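Local coordinates for protein leucine aminopeptidase 1, chloroplastic (Solanum lycopersicum, PDB 5D8N) that removes N-terminal amino acids, preferably leucine, from peptides as a two-metal, homohexameric M17 aminopeptidase, takes part in wound signalling and insect defence, and acts as a protein-folding chaperone, at residues K29-W42 with E186-E200. The protein carries 1 engineered substitution. Sequence-based numbering, arbitrary orientation. Where two conformers were deposited one is given.
With MG (magnesium ion), chain G.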
loop_
_atom_site.group_PDB
_atom_site.type_symbol
_atom_site.label_atom_id
_atom_site.label_comp_id
_atom_site.label_asym_id
_atom_site.label_seq_id
_atom_site.Cartn_x
_atom_site.Cartn_y
_atom_site.Cartn_z
ATOM N N LYS A 29 -31.766 -26.613 -29.008
ATOM C CA LYS A 29 -31.228 -26.168 -30.283
ATOM C C LYS A 29 -32.277 -25.297 -30.965
ATOM O O LYS A 29 -33.356 -25.771 -31.298
ATOM C CB LYS A 29 -30.917 -27.367 -31.180
ATOM C CG LYS A 29 -30.211 -26.988 -32.475
ATOM C CD LYS A 29 -28.777 -26.546 -32.207
ATOM C CE LYS A 29 -28.015 -27.604 -31.415
ATOM N NZ LYS A 29 -27.090 -27.029 -30.404
ATOM N N ILE A 30 -31.922 -24.061 -31.272
ATOM C CA ILE A 30 -32.815 -23.186 -31.986
ATOM C C ILE A 30 -32.869 -23.667 -33.424
ATOM O O ILE A 30 -31.847 -24.033 -34.005
ATOM C CB ILE A 30 -32.321 -21.729 -31.901
ATOM C CG1 ILE A 30 -32.313 -21.284 -30.435
ATOM C CG2 ILE A 30 -33.218 -20.811 -32.695
ATOM C CD1 ILE A 30 -31.407 -20.095 -30.165
ATOM N N SER A 31 -34.079 -23.738 -33.972
ATOM C CA SER A 31 -34.259 -24.064 -35.372
ATOM C C SER A 31 -34.189 -22.782 -36.190
ATOM O O SER A 31 -35.038 -21.901 -36.051
ATOM C CB SER A 31 -35.617 -24.758 -35.570
ATOM O OG SER A 31 -35.836 -25.068 -36.936
ATOM N N ILE A 32 -33.150 -22.650 -37.009
ATOM C CA ILE A 32 -32.924 -21.401 -37.750
ATOM C C ILE A 32 -33.064 -21.664 -39.243
ATOM O O ILE A 32 -32.464 -22.588 -39.791
ATOM C CB ILE A 32 -31.508 -20.844 -37.498
ATOM C CG1 ILE A 32 -31.294 -20.675 -36.011
ATOM C CG2 ILE A 32 -31.326 -19.529 -38.239
ATOM C CD1 ILE A 32 -29.945 -20.106 -35.659
ATOM N N GLY A 33 -33.825 -20.815 -39.912
ATOM C CA GLY A 33 -33.986 -20.948 -41.347
ATOM C C GLY A 33 -34.202 -19.607 -41.991
ATOM O O GLY A 33 -34.659 -18.649 -41.342
ATOM N N ALA A 34 -33.795 -19.522 -43.253
ATOM C CA ALA A 34 -34.047 -18.335 -44.055
ATOM C C ALA A 34 -35.298 -18.577 -44.899
ATOM O O ALA A 34 -35.462 -19.686 -45.409
ATOM C CB ALA A 34 -32.856 -18.055 -44.946
ATOM N N LYS A 35 -36.269 -17.666 -44.793
ATOM C CA LYS A 35 -37.595 -17.817 -45.417
ATOM C C LYS A 35 -37.843 -16.674 -46.384
ATOM O O LYS A 35 -37.328 -15.574 -46.184
ATOM C CB LYS A 35 -38.748 -17.808 -44.403
ATOM C CG LYS A 35 -38.582 -18.678 -43.174
ATOM C CD LYS A 35 -38.635 -20.152 -43.523
ATOM C CE LYS A 35 -38.611 -21.009 -42.268
ATOM N NZ LYS A 35 -38.412 -22.446 -42.609
ATOM N N ASP A 36 -38.711 -16.917 -47.364
ATOM C CA ASP A 36 -39.076 -15.894 -48.355
ATOM C C ASP A 36 -40.392 -15.202 -47.990
ATOM O O ASP A 36 -40.875 -14.350 -48.730
ATOM C CB ASP A 36 -39.123 -16.457 -49.791
ATOM C CG ASP A 36 -40.107 -17.608 -49.959
ATOM O OD1 ASP A 36 -40.984 -17.826 -49.090
ATOM O OD2 ASP A 36 -40.008 -18.296 -51.004
ATOM N N THR A 37 -40.931 -15.542 -46.822
ATOM C CA THR A 37 -42.129 -14.913 -46.291
ATOM C C THR A 37 -41.976 -13.401 -46.237
ATOM O O THR A 37 -40.994 -12.875 -45.726
ATOM C CB THR A 37 -42.413 -15.372 -44.851
ATOM O OG1 THR A 37 -42.357 -16.795 -44.762
ATOM C CG2 THR A 37 -43.769 -14.853 -44.359
ATOM N N ALA A 38 -42.960 -12.698 -46.776
ATOM C CA ALA A 38 -43.005 -11.255 -46.656
ATOM C C ALA A 38 -43.024 -10.889 -45.170
ATOM O O ALA A 38 -43.779 -11.455 -44.382
ATOM C CB ALA A 38 -44.235 -10.709 -47.366
ATOM N N VAL A 39 -42.298 -9.834 -44.837
ATOM C CA VAL A 39 -42.183 -9.448 -43.447
ATOM C C VAL A 39 -43.523 -9.052 -42.843
ATOM O O VAL A 39 -43.865 -9.518 -41.758
ATOM C CB VAL A 39 -41.173 -8.309 -43.261
ATOM C CG1 VAL A 39 -41.156 -7.877 -41.808
ATOM C CG2 VAL A 39 -39.784 -8.767 -43.680
ATOM N N VAL A 40 -44.341 -8.334 -43.604
ATOM C CA VAL A 40 -45.648 -7.897 -43.102
ATOM C C VAL A 40 -46.628 -9.044 -42.937
ATOM O O VAL A 40 -47.620 -8.908 -42.221
ATOM C CB VAL A 40 -46.324 -6.818 -43.963
ATOM C CG1 VAL A 40 -45.470 -5.565 -43.987
ATOM C CG2 VAL A 40 -46.565 -7.317 -45.380
ATOM N N GLN A 41 -46.318 -10.187 -43.546
ATOM C CA GLN A 41 -47.199 -11.337 -43.441
ATOM C C GLN A 41 -46.705 -12.367 -42.451
ATOM O O GLN A 41 -47.413 -13.335 -42.203
ATOM C CB GLN A 41 -47.452 -11.975 -44.810
ATOM C CG GLN A 41 -48.397 -11.132 -45.665
ATOM C CD GLN A 41 -48.227 -11.339 -47.159
ATOM O OE1 GLN A 41 -47.889 -10.418 -47.912
ATOM N NE2 GLN A 41 -48.519 -12.552 -47.604
ATOM N N TRP A 42 -45.538 -12.155 -41.842
ATOM C CA TRP A 42 -44.974 -13.151 -40.942
ATOM C C TRP A 42 -45.751 -13.153 -39.631
ATOM O O TRP A 42 -46.147 -12.103 -39.160
ATOM C CB TRP A 42 -43.483 -12.894 -40.686
ATOM C CG TRP A 42 -42.846 -13.910 -39.790
ATOM C CD1 TRP A 42 -42.360 -15.147 -40.134
ATOM C CD2 TRP A 42 -42.777 -13.838 -38.365
ATOM N NE1 TRP A 42 -41.972 -15.830 -39.001
ATOM C CE2 TRP A 42 -42.183 -15.027 -37.910
ATOM C CE3 TRP A 42 -43.072 -12.833 -37.439
ATOM C CZ2 TRP A 42 -41.923 -15.251 -36.566
ATOM C CZ3 TRP A 42 -42.885 -13.084 -36.110
ATOM C CH2 TRP A 42 -42.310 -14.280 -35.681
ATOM N N GLU A 186 -37.201 -21.106 -29.507
ATOM C CA GLU A 186 -37.183 -22.389 -30.196
ATOM C C GLU A 186 -36.846 -22.229 -31.667
ATOM O O GLU A 186 -36.329 -23.151 -32.288
ATOM C CB GLU A 186 -38.542 -23.075 -30.072
ATOM C CG GLU A 186 -38.793 -23.657 -28.693
ATOM C CD GLU A 186 -40.195 -24.231 -28.534
ATOM O OE1 GLU A 186 -40.959 -24.337 -29.526
ATOM O OE2 GLU A 186 -40.529 -24.574 -27.381
ATOM N N SER A 187 -37.263 -21.124 -32.272
ATOM C CA SER A 187 -37.013 -20.950 -33.695
ATOM C C SER A 187 -36.712 -19.505 -34.062
ATOM O O SER A 187 -37.225 -18.573 -33.462
ATOM C CB SER A 187 -38.170 -21.508 -34.527
ATOM O OG SER A 187 -39.310 -20.668 -34.528
ATOM N N LEU A 188 -35.929 -19.340 -35.115
ATOM C CA LEU A 188 -35.642 -18.045 -35.708
ATOM C C LEU A 188 -35.847 -18.169 -37.204
ATOM O O LEU A 188 -35.191 -18.990 -37.859
ATOM C CB LEU A 188 -34.192 -17.654 -35.417
ATOM C CG LEU A 188 -33.595 -16.533 -36.282
ATOM C CD1 LEU A 188 -34.220 -15.183 -36.006
ATOM C CD2 LEU A 188 -32.099 -16.445 -36.062
ATOM N N ASP A 189 -36.686 -17.282 -37.735
ATOM C CA ASP A 189 -36.861 -17.100 -39.174
ATOM C C ASP A 189 -36.149 -15.821 -39.582
ATOM O O ASP A 189 -36.408 -14.753 -39.049
ATOM C CB ASP A 189 -38.355 -17.012 -39.532
ATOM C CG ASP A 189 -39.101 -18.311 -39.259
ATOM O OD1 ASP A 189 -38.470 -19.387 -39.356
ATOM O OD2 ASP A 189 -40.315 -18.278 -38.957
ATOM N N ILE A 190 -35.179 -15.951 -40.469
ATOM C CA ILE A 190 -34.516 -14.806 -41.028
ATOM C C ILE A 190 -35.172 -14.463 -42.359
ATOM O O ILE A 190 -35.231 -15.288 -43.272
ATOM C CB ILE A 190 -33.019 -15.103 -41.195
ATOM C CG1 ILE A 190 -32.408 -15.423 -39.822
ATOM C CG2 ILE A 190 -32.307 -13.904 -41.812
ATOM C CD1 ILE A 190 -30.978 -15.908 -39.904
ATOM N N LEU A 191 -35.595 -13.214 -42.479
ATOM C CA LEU A 191 -36.431 -12.771 -43.588
ATOM C C LEU A 191 -35.750 -11.682 -44.408
ATOM O O LEU A 191 -34.903 -10.928 -43.911
ATOM C CB LEU A 191 -37.763 -12.219 -43.074
ATOM C CG LEU A 191 -38.554 -13.071 -42.076
ATOM C CD1 LEU A 191 -39.848 -12.357 -41.684
ATOM C CD2 LEU A 191 -38.838 -14.456 -42.635
ATOM N N GLY A 192 -36.066 -11.691 -45.700
ATOM C CA GLY A 192 -35.674 -10.615 -46.607
ATOM C C GLY A 192 -34.270 -10.752 -47.174
ATOM O O GLY A 192 -33.773 -9.800 -47.772
ATOM N N LEU A 193 -33.539 -11.790 -46.764
ATOM C CA LEU A 193 -32.124 -11.828 -47.068
ATOM C C LEU A 193 -31.779 -12.991 -48.008
ATOM O O LEU A 193 -30.599 -13.236 -48.271
ATOM C CB LEU A 193 -31.281 -11.900 -45.787
ATOM C CG LEU A 193 -31.335 -10.681 -44.861
ATOM C CD1 LEU A 193 -30.591 -10.927 -43.548
ATOM C CD2 LEU A 193 -30.765 -9.443 -45.538
ATOM N N GLY A 194 -32.795 -13.683 -48.514
ATOM C CA GLY A 194 -32.594 -14.766 -49.470
ATOM C C GLY A 194 -32.998 -16.101 -48.883
ATOM O O GLY A 194 -33.304 -16.189 -47.695
ATOM N N THR A 195 -33.151 -17.096 -49.753
ATOM C CA THR A 195 -33.455 -18.476 -49.353
ATOM C C THR A 195 -32.635 -19.445 -50.184
ATOM O O THR A 195 -31.916 -19.045 -51.081
ATOM C CB THR A 195 -34.929 -18.873 -49.593
ATOM O OG1 THR A 195 -35.245 -18.689 -50.978
ATOM C CG2 THR A 195 -35.859 -18.029 -48.742
ATOM N N GLY A 196 -32.706 -20.720 -49.839
ATOM C CA GLY A 196 -32.048 -21.757 -50.621
ATOM C C GLY A 196 -30.749 -22.267 -50.024
ATOM O O GLY A 196 -30.321 -21.808 -48.963
ATOM N N PRO A 197 -30.033 -23.103 -50.784
ATOM C CA PRO A 197 -28.907 -23.865 -50.258
ATOM C C PRO A 197 -27.746 -23.028 -49.716
ATOM O O PRO A 197 -27.114 -23.428 -48.741
ATOM C CB PRO A 197 -28.455 -24.703 -51.465
ATOM C CG PRO A 197 -29.709 -24.902 -52.263
ATOM C CD PRO A 197 -30.497 -23.628 -52.084
ATOM N N GLU A 198 -27.375 -21.967 -50.423
ATOM C CA GLU A 198 -26.184 -21.202 -50.073
ATOM C C GLU A 198 -26.364 -20.497 -48.719
ATOM O O GLU A 198 -25.445 -20.485 -47.901
ATOM C CB GLU A 198 -25.837 -20.191 -51.168
ATOM C CG GLU A 198 -24.424 -19.637 -51.063
ATOM C CD GLU A 198 -24.052 -18.649 -52.165
ATOM O OE1 GLU A 198 -24.757 -18.568 -53.199
ATOM O OE2 GLU A 198 -23.007 -17.974 -52.015
ATOM N N ILE A 199 -27.486 -19.801 -48.545
ATOM C CA ILE A 199 -27.721 -19.041 -47.321
ATOM C C ILE A 199 -27.900 -19.995 -46.149
ATOM O O ILE A 199 -27.300 -19.788 -45.100
ATOM C CB ILE A 199 -28.919 -18.080 -47.438
ATOM C CG1 ILE A 199 -28.940 -17.146 -46.219
ATOM C CG2 ILE A 199 -30.231 -18.835 -47.574
ATOM C CD1 ILE A 199 -29.891 -15.979 -46.347
ATOM N N GLU A 200 -28.431 -21.177 -46.427
ATOM C CA GLU A 200 -28.515 -22.219 -45.418
ATOM C C GLU A 200 -27.169 -22.817 -45.010
ATOM O O GLU A 200 -26.960 -23.085 -43.815
ATOM C CB GLU A 200 -29.488 -23.325 -45.821
ATOM C CG GLU A 200 -30.939 -22.862 -45.913
ATOM C CD GLU A 200 -31.537 -22.336 -44.608
ATOM O OE1 GLU A 200 -31.143 -22.780 -43.500
ATOM O OE2 GLU A 200 -32.607 -21.691 -44.707
HETATM MG MG MG G . -31.426 -24.710 -39.468
HETATM O O HOH W 1 -31.080 -24.741 -37.308
HETATM O O HOH W 2 -36.907 -21.548 -38.329
HETATM O O HOH W 3 -33.415 -25.292 -39.047
HETATM O O HOH W 4 -33.822 -21.259 -47.098
HETATM O O HOH W 5 -35.561 -13.810 -48.345
HETATM O O HOH W 6 -38.633 -13.107 -46.573
HETATM O O HOH W 7 -31.226 -26.963 -39.834
HETATM O O HOH W 8 -32.039 -24.270 -41.901
HETATM O O HOH W 9 -29.650 -24.342 -39.888
#
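W42 turns the edge of its indole toward D189, and NE1 donates to D189 OD2 at 3.0 Å. The oxygen lies only 10° out of the ring plane and accepts through its anti lone pair, while the carboxylate stands nearly upright to the indole, the planes 81° apart. W42 CG, anti to the backbone N (chi1 -179°), carries the indole out to where NE1 meets D189. Separately, W42 CB packs on L191 CD1, 3.8 Å away; V39 CG2 meets L191 CB. A phenylalanine in place of W42 would probably leave D189 OD2 without its N-H partner and the carboxylate freer to turn. The other oxygen, D189 OD1, faces the bent chain of K35, with K35 CE 3.3 Å away, but K35 NZ stays 4.5 Å off, too far for a salt bridge. Behind these groups, strands 31-35 and 187-191 run parallel in register, with backbone bonds such as I190 N to G33 O. On the face bearing I32 and A34, I32 CG2 touches L188 CD2 at 3.9 Å and A34 CB touches I199 CG2 at 3.8 Å. At the sheet edge, E200 OE2 takes the A34 N-H at 2.9 Å on its syn side but well out of the carboxylate plane, and a water that also binds A34 O and G196 N. The carbonyl oxygen of I32 binds a magnesium ion whose other ligands are waters, away from the annotated catalytic metals. Strand 31-35 is outermost in the six-stranded sheet of the macro-like N-terminal domain; strand 187-191 separates it from strand 139-144, and helices 152-170 and 197-221 cover I32.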